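PDB 4I0N: necrotic enteritis toxin B from Clostridium perfringens, which is a pore-forming toxin of the leukocidin/hemolysin type that probably assembles on target cells to perforate their membranes. Local coordinates for residues A[157-160]-A[166-169]; A[118-121]-A[125-128]; A[65-70]-A[268-273]; A[52-57]-A[278-283]. One frame throughout, in Å; residues are numbered along the deposited sequence.

Interaction 1: residues A[157-160]-A[166-169]; sequences IQRK and ASWD
The guanidinium of Arg159 has Ser167 OG at its edge, only a few degrees out of its plane, and on one of its faces Lys160 CG lies 3.9 Å above the plane, offset toward the rim. A short bond of 2.7 Å runs from Arg159 NH1 to Ser167 OG, with an N-H...O angle of 158°. Near the same group lies the carboxylate of Asp169, its plane turned 20° from that of the guanidinium; Arg159 NE to Asp169 OD2, at 4.0 Å, is a long salt bridge. On the other face of the sheet the Gln158 carboxamide runs alongside the Trp168 indole, their planes nearly parallel, with Gln158 NE2 3.4 Å from Trp168 CZ2. The polar ends look elsewhere, the amide to Ser103 and Lys106 and Trp168 NE1 to Pro105 O.

The backbones form an antiparallel hairpin interrupted by a classic beta bulge. Ser167 O accepts from Arg159 N at 2.9 Å and, weakly, from Lys160 N at 3.3 Å. With Arg159 CG set between its backbone N and carbonyl carbon (chi1 48°), CD comes beside both Ser167 OG and the Asp169 carboxylate, and the bend at chi3 turns NH1 onto Ser167 OG.

Ser167 OG also bonds to Asn88 OD1, and Asp169 OD1 forms a salt bridge with Arg86. The bulge thus presents an arginine to a network continuing into strand 76-92, where Asp169 probably offsets the charge of two neighbouring arginines.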
loop_
_atom_site.group_PDB
_atom_site.type_symbol
_atom_site.label_atom_id
_atom_site.label_comp_id
_atom_site.label_asym_id
_atom_site.label_seq_id
_atom_site.Cartn_x
_atom_site.Cartn_y
_atom_site.Cartn_z
ATOM N N ILE A 157 -3.185 -5.358 -6.689
ATOM C CA ILE A 157 -2.491 -6.085 -7.759
ATOM C C ILE A 157 -1.018 -6.071 -7.392
ATOM O O ILE A 157 -0.409 -4.997 -7.324
ATOM C CB ILE A 157 -2.695 -5.398 -9.134
ATOM C CG1 ILE A 157 -4.206 -5.284 -9.445
ATOM C CG2 ILE A 157 -1.908 -6.137 -10.245
ATOM C CD1 ILE A 157 -4.555 -4.206 -10.461
ATOM N N GLN A 158 -0.433 -7.235 -7.120
ATOM C CA GLN A 158 1.027 -7.239 -6.950
ATOM C C GLN A 158 1.664 -7.157 -8.336
ATOM O O GLN A 158 1.610 -8.108 -9.109
ATOM C CB GLN A 158 1.546 -8.441 -6.163
ATOM C CG GLN A 158 3.061 -8.299 -5.875
ATOM C CD GLN A 158 3.628 -9.352 -4.935
ATOM O OE1 GLN A 158 3.366 -10.546 -5.089
ATOM N NE2 GLN A 158 4.440 -8.907 -3.963
ATOM N N ARG A 159 2.222 -5.997 -8.657
ATOM C CA ARG A 159 2.692 -5.703 -10.016
ATOM C C ARG A 159 4.154 -6.074 -10.233
ATOM O O ARG A 159 4.569 -6.307 -11.375
ATOM C CB ARG A 159 2.452 -4.233 -10.356
ATOM C CG ARG A 159 2.925 -3.263 -9.271
ATOM C CD ARG A 159 2.684 -1.810 -9.651
ATOM N NE ARG A 159 3.400 -1.444 -10.874
ATOM C CZ ARG A 159 4.672 -1.056 -10.930
ATOM N NH1 ARG A 159 5.412 -0.976 -9.831
ATOM N NH2 ARG A 159 5.217 -0.748 -12.104
ATOM N N LYS A 160 4.924 -6.132 -9.146
ATOM C CA LYS A 160 6.320 -6.594 -9.214
ATOM C C LYS A 160 6.640 -7.485 -8.021
ATOM O O LYS A 160 6.186 -7.236 -6.903
ATOM C CB LYS A 160 7.308 -5.411 -9.247
ATOM C CG LYS A 160 7.135 -4.443 -10.423
ATOM C CD LYS A 160 7.626 -5.044 -11.736
ATOM C CE LYS A 160 7.238 -4.152 -12.909
ATOM N NZ LYS A 160 7.773 -4.681 -14.191
ATOM N N ALA A 166 9.357 -5.374 -4.466
ATOM C CA ALA A 166 8.001 -5.866 -4.355
ATOM C C ALA A 166 7.140 -4.624 -4.530
ATOM O O ALA A 166 7.394 -3.588 -3.907
ATOM C CB ALA A 166 7.757 -6.471 -2.967
ATOM N N SER A 167 6.158 -4.702 -5.413
ATOM C CA SER A 167 5.326 -3.540 -5.685
ATOM C C SER A 167 3.865 -3.935 -5.816
ATOM O O SER A 167 3.568 -4.987 -6.355
ATOM C CB SER A 167 5.798 -2.854 -6.958
ATOM O OG SER A 167 4.965 -1.734 -7.233
ATOM N N TRP A 168 2.979 -3.073 -5.323
ATOM C CA TRP A 168 1.541 -3.313 -5.305
ATOM C C TRP A 168 0.802 -2.066 -5.756
ATOM O O TRP A 168 1.120 -0.965 -5.309
ATOM C CB TRP A 168 1.063 -3.624 -3.896
ATOM C CG TRP A 168 1.630 -4.873 -3.290
ATOM C CD1 TRP A 168 1.105 -6.134 -3.362
ATOM C CD2 TRP A 168 2.827 -4.977 -2.513
ATOM N NE1 TRP A 168 1.903 -7.025 -2.675
ATOM C CE2 TRP A 168 2.967 -6.341 -2.141
ATOM C CE3 TRP A 168 3.798 -4.049 -2.087
ATOM C CZ2 TRP A 168 4.027 -6.803 -1.334
ATOM C CZ3 TRP A 168 4.873 -4.516 -1.317
ATOM C CH2 TRP A 168 4.972 -5.873 -0.941
ATOM N N ASP A 169 -0.173 -2.247 -6.642
ATOM C CA ASP A 169 -1.142 -1.198 -6.934
ATOM C C ASP A 169 -2.441 -1.534 -6.245
ATOM O O ASP A 169 -2.954 -2.649 -6.384
ATOM C CB ASP A 169 -1.381 -1.084 -8.439
ATOM C CG ASP A 169 -0.331 -0.267 -9.130
ATOM O OD1 ASP A 169 0.524 0.331 -8.439
ATOM O OD2 ASP A 169 -0.359 -0.212 -10.370
#

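Interaction 2: residues A[118-121]-A[125-128]; sequences IGYS and NISV
Ile126 and Tyr120 face each other across a tight antiparallel beta hairpin whose place and sequence are consistent with the prestem of the alpha-hemolysin fold, the part that in related toxins unfolds to build the membrane barrel. Ile126 CD1 reaches the edge of the phenol ring, near its plane, 3.6 Å from Tyr120 CD1. The Ile126 side chain is bent at its end (chi2 -77°), which carries this methyl toward the ring, while its other branch, CG2, packs 3.9 Å from Ile118 CG1. Farther along, Ile118 and Val128 lie side by side, and Ile118 CD1 is 3.8 Å from Val128 CG1.

Backbone bonds fix these apolar side chains in register. Gly119 and Ser127 form a hydrogen-bonded pair, with Gly119 N to Ser127 O at 2.8 Å and Ser127 N to Gly119 O at 3.0 Å. Toward the turn, Ser121 N donates to Asn125 O at 2.9 Å.

Beyond the hairpin, its apolar face is laid on the six-stranded sheet, over strands 53-65, 219-231 and 99-104. Ile126 packs on Thr55, Leu57 and Ala227, Ile118 reaches Ala225, Ala227 and Ile104, and Tyr120 OH is hydrogen-bonded to Asp48. Such side-chain packing would suit a prestem that probably detaches on pore formation. Near the turn a water donates to Asn125 O at 3.2 Å and hydrogen-bonds to Ser121 OG at 2.6 Å, giving that carbonyl a second donor.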
loop_
_atom_site.group_PDB
_atom_site.type_symbol
_atom_site.label_atom_id
_atom_site.label_comp_id
_atom_site.label_asym_id
_atom_site.label_seq_id
_atom_site.Cartn_x
_atom_site.Cartn_y
_atom_site.Cartn_z
ATOM N N ILE A 118 3.059 -14.771 6.193
ATOM C CA ILE A 118 4.318 -15.286 5.662
ATOM C C ILE A 118 5.031 -15.916 6.850
ATOM O O ILE A 118 5.149 -15.298 7.892
ATOM C CB ILE A 118 5.167 -14.162 4.960
ATOM C CG1 ILE A 118 6.495 -14.706 4.420
ATOM C CG2 ILE A 118 5.360 -12.932 5.867
ATOM C CD1 ILE A 118 7.054 -13.830 3.292
ATOM N N GLY A 119 5.498 -17.141 6.684
ATOM C CA GLY A 119 6.044 -17.894 7.810
ATOM C C GLY A 119 7.477 -18.321 7.553
ATOM O O GLY A 119 7.888 -18.508 6.396
ATOM N N TYR A 120 8.232 -18.460 8.646
ATOM C CA TYR A 120 9.604 -18.948 8.586
ATOM C C TYR A 120 9.682 -20.271 9.327
ATOM O O TYR A 120 9.224 -20.379 10.461
ATOM C CB TYR A 120 10.580 -17.932 9.202
ATOM C CG TYR A 120 12.004 -18.438 9.223
ATOM C CD1 TYR A 120 12.856 -18.201 8.146
ATOM C CD2 TYR A 120 12.499 -19.165 10.306
ATOM C CE1 TYR A 120 14.161 -18.677 8.142
ATOM C CE2 TYR A 120 13.805 -19.656 10.308
ATOM C CZ TYR A 120 14.630 -19.401 9.222
ATOM O OH TYR A 120 15.924 -19.859 9.202
ATOM N N SER A 121 10.265 -21.272 8.682
ATOM C CA SER A 121 10.531 -22.552 9.331
ATOM C C SER A 121 12.012 -22.702 9.616
ATOM O O SER A 121 12.846 -22.375 8.770
ATOM C CB SER A 121 10.092 -23.701 8.441
ATOM O OG SER A 121 8.693 -23.663 8.258
ATOM N N ASN A 125 13.137 -22.491 5.356
ATOM C CA ASN A 125 11.994 -22.479 4.436
ATOM C C ASN A 125 11.035 -21.317 4.715
ATOM O O ASN A 125 10.676 -21.056 5.865
ATOM C CB ASN A 125 11.247 -23.818 4.447
ATOM C CG ASN A 125 12.034 -24.943 3.780
ATOM O OD1 ASN A 125 12.987 -24.708 3.027
ATOM N ND2 ASN A 125 11.633 -26.182 4.057
ATOM N N ILE A 126 10.635 -20.627 3.651
ATOM C CA ILE A 126 9.708 -19.490 3.733
ATOM C C ILE A 126 8.401 -19.864 3.033
ATOM O O ILE A 126 8.407 -20.326 1.883
ATOM C CB ILE A 126 10.316 -18.201 3.090
ATOM C CG1 ILE A 126 11.577 -17.763 3.846
ATOM C CG2 ILE A 126 9.280 -17.059 3.031
ATOM C CD1 ILE A 126 11.283 -17.057 5.154
ATOM N N SER A 127 7.290 -19.680 3.737
ATOM C CA SER A 127 5.985 -20.081 3.225
ATOM C C SER A 127 4.998 -18.913 3.217
ATOM O O SER A 127 5.024 -18.075 4.117
ATOM C CB SER A 127 5.417 -21.223 4.054
ATOM O OG SER A 127 4.164 -21.616 3.506
ATOM N N VAL A 128 4.128 -18.877 2.206
ATOM C CA VAL A 128 3.097 -17.831 2.095
ATOM C C VAL A 128 1.669 -18.386 1.946
ATOM O O VAL A 128 0.743 -17.613 1.625
ATOM C CB VAL A 128 3.394 -16.817 0.929
ATOM C CG1 VAL A 128 4.658 -16.009 1.227
ATOM C CG2 VAL A 128 3.487 -17.511 -0.427
HETATM O O HOH W 1 7.725 -21.867 6.647
#

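Interaction 3: residues A[65-70]-A[268-273]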
loop_
_atom_site.group_PDB
_atom_site.type_symbol
_atom_site.label_atom_id
_atom_site.label_comp_id
_atom_site.label_asym_id
_atom_site.label_seq_id
_atom_site.Cartn_x
_atom_site.Cartn_y
_atom_site.Cartn_z
ATOM N N PRO A 65 -2.714 9.473 3.000
ATOM C CA PRO A 65 -3.978 10.246 2.992
ATOM C C PRO A 65 -4.599 10.291 1.596
ATOM O O PRO A 65 -3.874 10.236 0.596
ATOM C CB PRO A 65 -3.564 11.672 3.405
ATOM C CG PRO A 65 -2.119 11.610 3.736
ATOM C CD PRO A 65 -1.532 10.306 3.312
ATOM N N SER A 66 -5.930 10.351 1.528
ATOM C CA SER A 66 -6.588 10.351 0.221
ATOM C C SER A 66 -6.398 11.699 -0.472
ATOM O O SER A 66 -6.359 11.779 -1.703
ATOM C CB SER A 66 -8.091 10.051 0.354
ATOM O OG SER A 66 -8.762 11.055 1.114
ATOM N N ASP A 67 -6.316 12.749 0.337
ATOM C CA ASP A 67 -6.313 14.137 -0.151
ATOM C C ASP A 67 -7.490 14.435 -1.077
ATOM O O ASP A 67 -7.379 15.225 -2.017
ATOM C CB ASP A 67 -4.990 14.464 -0.844
ATOM C CG ASP A 67 -4.786 15.947 -1.030
ATOM O OD1 ASP A 67 -5.054 16.706 -0.079
ATOM O OD2 ASP A 67 -4.399 16.355 -2.137
ATOM N N LYS A 68 -8.641 13.827 -0.797
ATOM C CA LYS A 68 -9.845 14.140 -1.573
ATOM C C LYS A 68 -10.200 15.603 -1.366
ATOM O O LYS A 68 -10.185 16.089 -0.242
ATOM C CB LYS A 68 -11.036 13.297 -1.120
ATOM C CG LYS A 68 -12.233 13.419 -2.050
ATOM C CD LYS A 68 -13.564 13.231 -1.311
ATOM C CE LYS A 68 -14.061 14.505 -0.714
ATOM N NZ LYS A 68 -15.386 14.333 -0.086
ATOM N N GLN A 69 -10.523 16.295 -2.452
ATOM C CA GLN A 69 -10.780 17.745 -2.389
ATOM C C GLN A 69 -11.911 18.055 -3.330
ATOM O O GLN A 69 -11.988 17.460 -4.389
ATOM C CB GLN A 69 -9.542 18.538 -2.848
ATOM C CG GLN A 69 -8.358 18.371 -1.946
ATOM C CD GLN A 69 -7.163 19.204 -2.322
ATOM O OE1 GLN A 69 -7.176 19.952 -3.301
ATOM N NE2 GLN A 69 -6.106 19.084 -1.534
ATOM N N ILE A 70 -12.754 19.016 -2.960
ATOM C CA ILE A 70 -13.854 19.433 -3.823
ATOM C C ILE A 70 -13.767 20.933 -4.042
ATOM O O ILE A 70 -13.482 21.685 -3.095
ATOM C CB ILE A 70 -15.219 19.041 -3.207
ATOM C CG1 ILE A 70 -15.451 17.530 -3.370
ATOM C CG2 ILE A 70 -16.386 19.884 -3.811
ATOM C CD1 ILE A 70 -16.564 16.991 -2.485
ATOM N N THR A 268 -1.532 16.215 -11.592
ATOM C CA THR A 268 -0.619 16.081 -10.470
ATOM C C THR A 268 -0.783 14.696 -9.835
ATOM O O THR A 268 -1.849 14.080 -9.934
ATOM C CB THR A 268 -0.920 17.159 -9.395
ATOM O OG1 THR A 268 -2.306 17.081 -9.037
ATOM C CG2 THR A 268 -0.624 18.578 -9.948
ATOM N N SER A 269 0.281 14.215 -9.193
ATOM C CA SER A 269 0.199 13.062 -8.295
ATOM C C SER A 269 1.095 13.364 -7.096
ATOM O O SER A 269 1.816 14.382 -7.077
ATOM C CB SER A 269 0.633 11.758 -9.001
ATOM O OG SER A 269 2.003 11.811 -9.398
ATOM N N GLU A 270 1.043 12.524 -6.066
ATOM C CA GLU A 270 1.912 12.794 -4.920
ATOM C C GLU A 270 2.806 11.621 -4.625
ATOM O O GLU A 270 2.468 10.489 -4.935
ATOM C CB GLU A 270 1.105 13.207 -3.692
ATOM C CG GLU A 270 0.489 14.582 -3.872
ATOM C CD GLU A 270 -0.112 15.123 -2.579
ATOM O OE1 GLU A 270 -1.142 15.830 -2.671
ATOM O OE2 GLU A 270 0.438 14.832 -1.489
ATOM N N TYR A 271 3.970 11.911 -4.060
ATOM C CA TYR A 271 4.995 10.885 -3.851
ATOM C C TYR A 271 5.769 11.168 -2.574
ATOM O O TYR A 271 6.183 12.298 -2.347
ATOM C CB TYR A 271 5.957 10.894 -5.028
ATOM C CG TYR A 271 7.097 9.899 -4.913
ATOM C CD1 TYR A 271 6.999 8.628 -5.492
ATOM C CD2 TYR A 271 8.272 10.228 -4.246
ATOM C CE1 TYR A 271 8.056 7.709 -5.397
ATOM C CE2 TYR A 271 9.328 9.314 -4.138
ATOM C CZ TYR A 271 9.219 8.072 -4.723
ATOM O OH TYR A 271 10.272 7.188 -4.608
ATOM N N ASN A 272 5.993 10.139 -1.762
ATOM C CA ASN A 272 6.867 10.280 -0.591
ATOM C C ASN A 272 7.588 8.974 -0.375
ATOM O O ASN A 272 6.995 7.929 -0.567
ATOM C CB ASN A 272 6.039 10.629 0.658
ATOM C CG ASN A 272 5.497 12.059 0.612
ATOM O OD1 ASN A 272 4.299 12.281 0.376
ATOM N ND2 ASN A 272 6.383 13.037 0.798
ATOM N N GLU A 273 8.849 9.023 0.038
ATOM C CA GLU A 273 9.578 7.792 0.300
ATOM C C GLU A 273 10.289 7.835 1.662
ATOM O O GLU A 273 10.560 8.915 2.210
ATOM C CB GLU A 273 10.550 7.467 -0.825
ATOM C CG GLU A 273 11.628 8.498 -1.013
ATOM C CD GLU A 273 12.716 8.023 -1.963
ATOM O OE1 GLU A 273 12.382 7.560 -3.062
ATOM O OE2 GLU A 273 13.898 8.113 -1.594
#
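Asp67 and Glu270 are the pair that touch across the 65-70 loop and strand 268-273, and they do so with like charges: Asp67 OD2 lies 3.3 Å from Glu270 OE1, and no hydrogen bond joins the two segments. Read along the connection between strands 53-65 and 69-72, Pro65 closes the preceding long strand, and Ser66 OG accepts a weak, long bond of 3.4 Å from Lys68 N, two residues on. Asp67 then takes a left-handed backbone conformation, and its side chain faces Glu270. Its CG stands opposite the backbone N (chi1 -165°), and the carboxylate meets that of Glu270 with the two planes 63° apart. Glu270 supplies the rest of the reach with an extended chain. Two residues on, Gln69 turns back to Asp67: Gln69 NE2 gives a bond of 3.0 Å to Asp67 OD1, on the syn side but 32° out of the carboxylate plane, which helps to set the rotation of the acid and occupies its other oxygen.

The repulsion is probably offset by Lys80 and Arg245. Asp67 OD2 has a salt bridge to Lys80, Glu270 OE1 has one to Arg245, and Arg245 also makes a long, weak ion pair with Asp67 OD2 and a hydrogen bond to Pro65 O. Ser66 OG is hydrogen-bonded to Ile216 O of the short helix 214-217. Strand 69-72 pairs with strand 76-92 through Gln69 and Lys80, and strand 258-279 pairs with strand 236-255 through Glu270 and Arg245; the loop meets strand 258-279 at the surface, where Trp37 of strand 37-47 touches both Pro65 and Glu270.

Interaction 4: residues A[52-57]-A[278-283]; sequences DKKTAL and INWQDH
Trp280 bridges the two sheets of the beta sandwich, projecting from the turn that follows strand 258-279 onto strand 53-65. The apolar contact is made by the benzo part of the indole. Its CH2 atom lies 3.7 Å from Ala56 CB, and the ring meets the strand's backbone edge-on, Trp280 CZ3 being 3.8 Å from Thr55 C. Lys54 slides past the indole in the opposite direction, its methylenes near the ring (Lys54 CE to Trp280 CE3, 4.0 Å). From within the same segment, Ile278 CG2 lies over one face of the indole, 3.4 Å above the plane and offset toward the rim.

Polar links are indirect. Bends at chi3 and chi4 bring the Lys54 ammonium beside the turn, where NZ donates to Ala234 O and Lys232 O as well as to a water, so a buried charge has three oxygen partners. Trp280 NE1 is held by Ser237 OG, which helps to orient the ring.

Within the turn itself an Asx motif sets the backbone: Asn279 OD1 takes a bond of 3.0 Å from Asp282 N. The water joining the segments lies 2.8 Å from Lys54 NZ and 2.6 Å from Trp280 O.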
loop_
_atom_site.group_PDB
_atom_site.type_symbol
_atom_site.label_atom_id
_atom_site.label_comp_id
_atom_site.label_asym_id
_atom_site.label_seq_id
_atom_site.Cartn_x
_atom_site.Cartn_y
_atom_site.Cartn_z
ATOM N N ASP A 52 21.800 -22.085 6.127
ATOM C CA ASP A 52 23.081 -21.535 5.668
ATOM C C ASP A 52 23.033 -20.050 5.261
ATOM O O ASP A 52 24.061 -19.471 4.900
ATOM C CB ASP A 52 23.758 -22.421 4.603
ATOM C CG ASP A 52 22.852 -22.734 3.430
ATOM O OD1 ASP A 52 22.060 -21.862 3.044
ATOM O OD2 ASP A 52 22.938 -23.870 2.897
ATOM N N LYS A 53 21.852 -19.435 5.374
ATOM C CA LYS A 53 21.709 -17.986 5.221
ATOM C C LYS A 53 21.058 -17.369 6.472
ATOM O O LYS A 53 20.724 -18.094 7.429
ATOM C CB LYS A 53 20.909 -17.649 3.956
ATOM C CG LYS A 53 21.589 -18.116 2.648
ATOM C CD LYS A 53 20.842 -17.660 1.394
ATOM C CE LYS A 53 21.206 -16.234 0.988
ATOM N NZ LYS A 53 22.610 -16.060 0.489
ATOM N N LYS A 54 20.902 -16.040 6.468
ATOM C CA LYS A 54 20.193 -15.305 7.533
ATOM C C LYS A 54 18.917 -14.796 6.927
ATOM O O LYS A 54 18.914 -14.441 5.759
ATOM C CB LYS A 54 20.934 -14.018 7.925
ATOM C CG LYS A 54 22.183 -14.160 8.666
ATOM C CD LYS A 54 22.480 -12.870 9.338
ATOM C CE LYS A 54 23.285 -11.929 8.505
ATOM N NZ LYS A 54 24.272 -11.294 9.432
ATOM N N THR A 55 17.865 -14.686 7.736
ATOM C CA THR A 55 16.570 -14.205 7.261
ATOM C C THR A 55 15.973 -13.164 8.200
ATOM O O THR A 55 16.112 -13.256 9.415
ATOM C CB THR A 55 15.566 -15.383 7.125
ATOM O OG1 THR A 55 16.125 -16.378 6.256
ATOM C CG2 THR A 55 14.196 -14.898 6.583
ATOM N N ALA A 56 15.324 -12.158 7.631
ATOM C CA ALA A 56 14.509 -11.257 8.433
ATOM C C ALA A 56 13.118 -11.222 7.811
ATOM O O ALA A 56 12.998 -11.071 6.609
ATOM C CB ALA A 56 15.105 -9.875 8.450
ATOM N N LEU A 57 12.081 -11.362 8.625
ATOM C CA LEU A 57 10.713 -11.139 8.166
ATOM C C LEU A 57 10.418 -9.670 8.473
ATOM O O LEU A 57 10.638 -9.217 9.598
ATOM C CB LEU A 57 9.726 -12.031 8.931
ATOM C CG LEU A 57 9.803 -13.553 8.728
ATOM C CD1 LEU A 57 8.623 -14.214 9.404
ATOM C CD2 LEU A 57 9.806 -13.928 7.254
ATOM N N ILE A 278 18.601 -1.661 7.410
ATOM C CA ILE A 278 18.453 -2.961 8.028
ATOM C C ILE A 278 19.810 -3.294 8.637
ATOM O O ILE A 278 20.757 -3.645 7.930
ATOM C CB ILE A 278 18.030 -4.040 7.012
ATOM C CG1 ILE A 278 16.807 -3.571 6.194
ATOM C CG2 ILE A 278 17.764 -5.378 7.709
ATOM C CD1 ILE A 278 15.571 -3.233 7.062
ATOM N N ASN A 279 19.898 -3.155 9.951
ATOM C CA ASN A 279 21.152 -3.349 10.656
ATOM C C ASN A 279 21.202 -4.815 11.068
ATOM O O ASN A 279 20.721 -5.168 12.149
ATOM C CB ASN A 279 21.206 -2.430 11.884
ATOM C CG ASN A 279 22.588 -2.392 12.534
ATOM O OD1 ASN A 279 23.362 -3.349 12.453
ATOM N ND2 ASN A 279 22.888 -1.294 13.188
ATOM N N TRP A 280 21.716 -5.676 10.191
ATOM C CA TRP A 280 21.727 -7.117 10.488
ATOM C C TRP A 280 22.624 -7.402 11.689
ATOM O O TRP A 280 22.300 -8.259 12.535
ATOM C CB TRP A 280 22.217 -7.916 9.270
ATOM C CG TRP A 280 21.313 -7.821 8.076
ATOM C CD1 TRP A 280 21.305 -6.855 7.104
ATOM C CD2 TRP A 280 20.289 -8.747 7.731
ATOM N NE1 TRP A 280 20.337 -7.133 6.167
ATOM C CE2 TRP A 280 19.701 -8.296 6.528
ATOM C CE3 TRP A 280 19.827 -9.935 8.316
ATOM C CZ2 TRP A 280 18.639 -8.976 5.904
ATOM C CZ3 TRP A 280 18.772 -10.619 7.697
ATOM C CH2 TRP A 280 18.206 -10.139 6.495
ATOM N N GLN A 281 23.727 -6.654 11.789
ATOM C CA GLN A 281 24.716 -6.878 12.830
ATOM C C GLN A 281 24.116 -6.707 14.229
ATOM O O GLN A 281 24.355 -7.521 15.110
ATOM C CB GLN A 281 25.889 -5.919 12.642
ATOM C CG GLN A 281 27.046 -6.145 13.587
ATOM C CD GLN A 281 28.294 -5.402 13.146
ATOM O OE1 GLN A 281 28.214 -4.327 12.550
ATOM N NE2 GLN A 281 29.454 -5.980 13.425
ATOM N N ASP A 282 23.342 -5.644 14.418
ATOM C CA ASP A 282 22.754 -5.335 15.721
ATOM C C ASP A 282 21.273 -5.720 15.842
ATOM O O ASP A 282 20.652 -5.482 16.890
ATOM C CB ASP A 282 22.927 -3.839 16.015
ATOM C CG ASP A 282 24.388 -3.409 16.107
ATOM O OD1 ASP A 282 25.235 -4.210 16.551
ATOM O OD2 ASP A 282 24.676 -2.237 15.754
ATOM N N HIS A 283 20.722 -6.324 14.786
ATOM C CA HIS A 283 19.291 -6.688 14.690
ATOM C C HIS A 283 18.377 -5.492 14.927
ATOM O O HIS A 283 17.451 -5.562 15.735
ATOM C CB HIS A 283 18.940 -7.845 15.636
ATOM C CG HIS A 283 19.813 -9.037 15.435
ATOM N ND1 HIS A 283 20.710 -9.471 16.388
ATOM C CD2 HIS A 283 19.996 -9.828 14.351
ATOM C CE1 HIS A 283 21.372 -10.512 15.916
ATOM N NE2 HIS A 283 20.963 -10.744 14.679
HETATM O O HOH W 2 22.636 -10.623 11.578
#

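Interaction 4 is wholly buried and mainly apolar, interaction 3 a surface meeting of charges, and interactions 1 and 2 are partly buried hairpins knit by backbone bonds. Interactions 1, 3 and 4 all reach the eight-stranded sheet; 3 and 4 share strand 258-279 yet lie on opposite sides of the chain's centre, about 34 Å apart between centres. Interactions 2 and 4 touch: Ile126 CD1 is 3.9 Å from Thr55 CG2, so one face of strand 53-65 receives the hairpin while the other meets Trp280. Interaction 1, about 20 Å from interaction 2 between centres, has charged links to its sheet; interaction 2 meets its neighbouring sheet mainly through apolar side chains, with Tyr120 to Asp48 as a polar link.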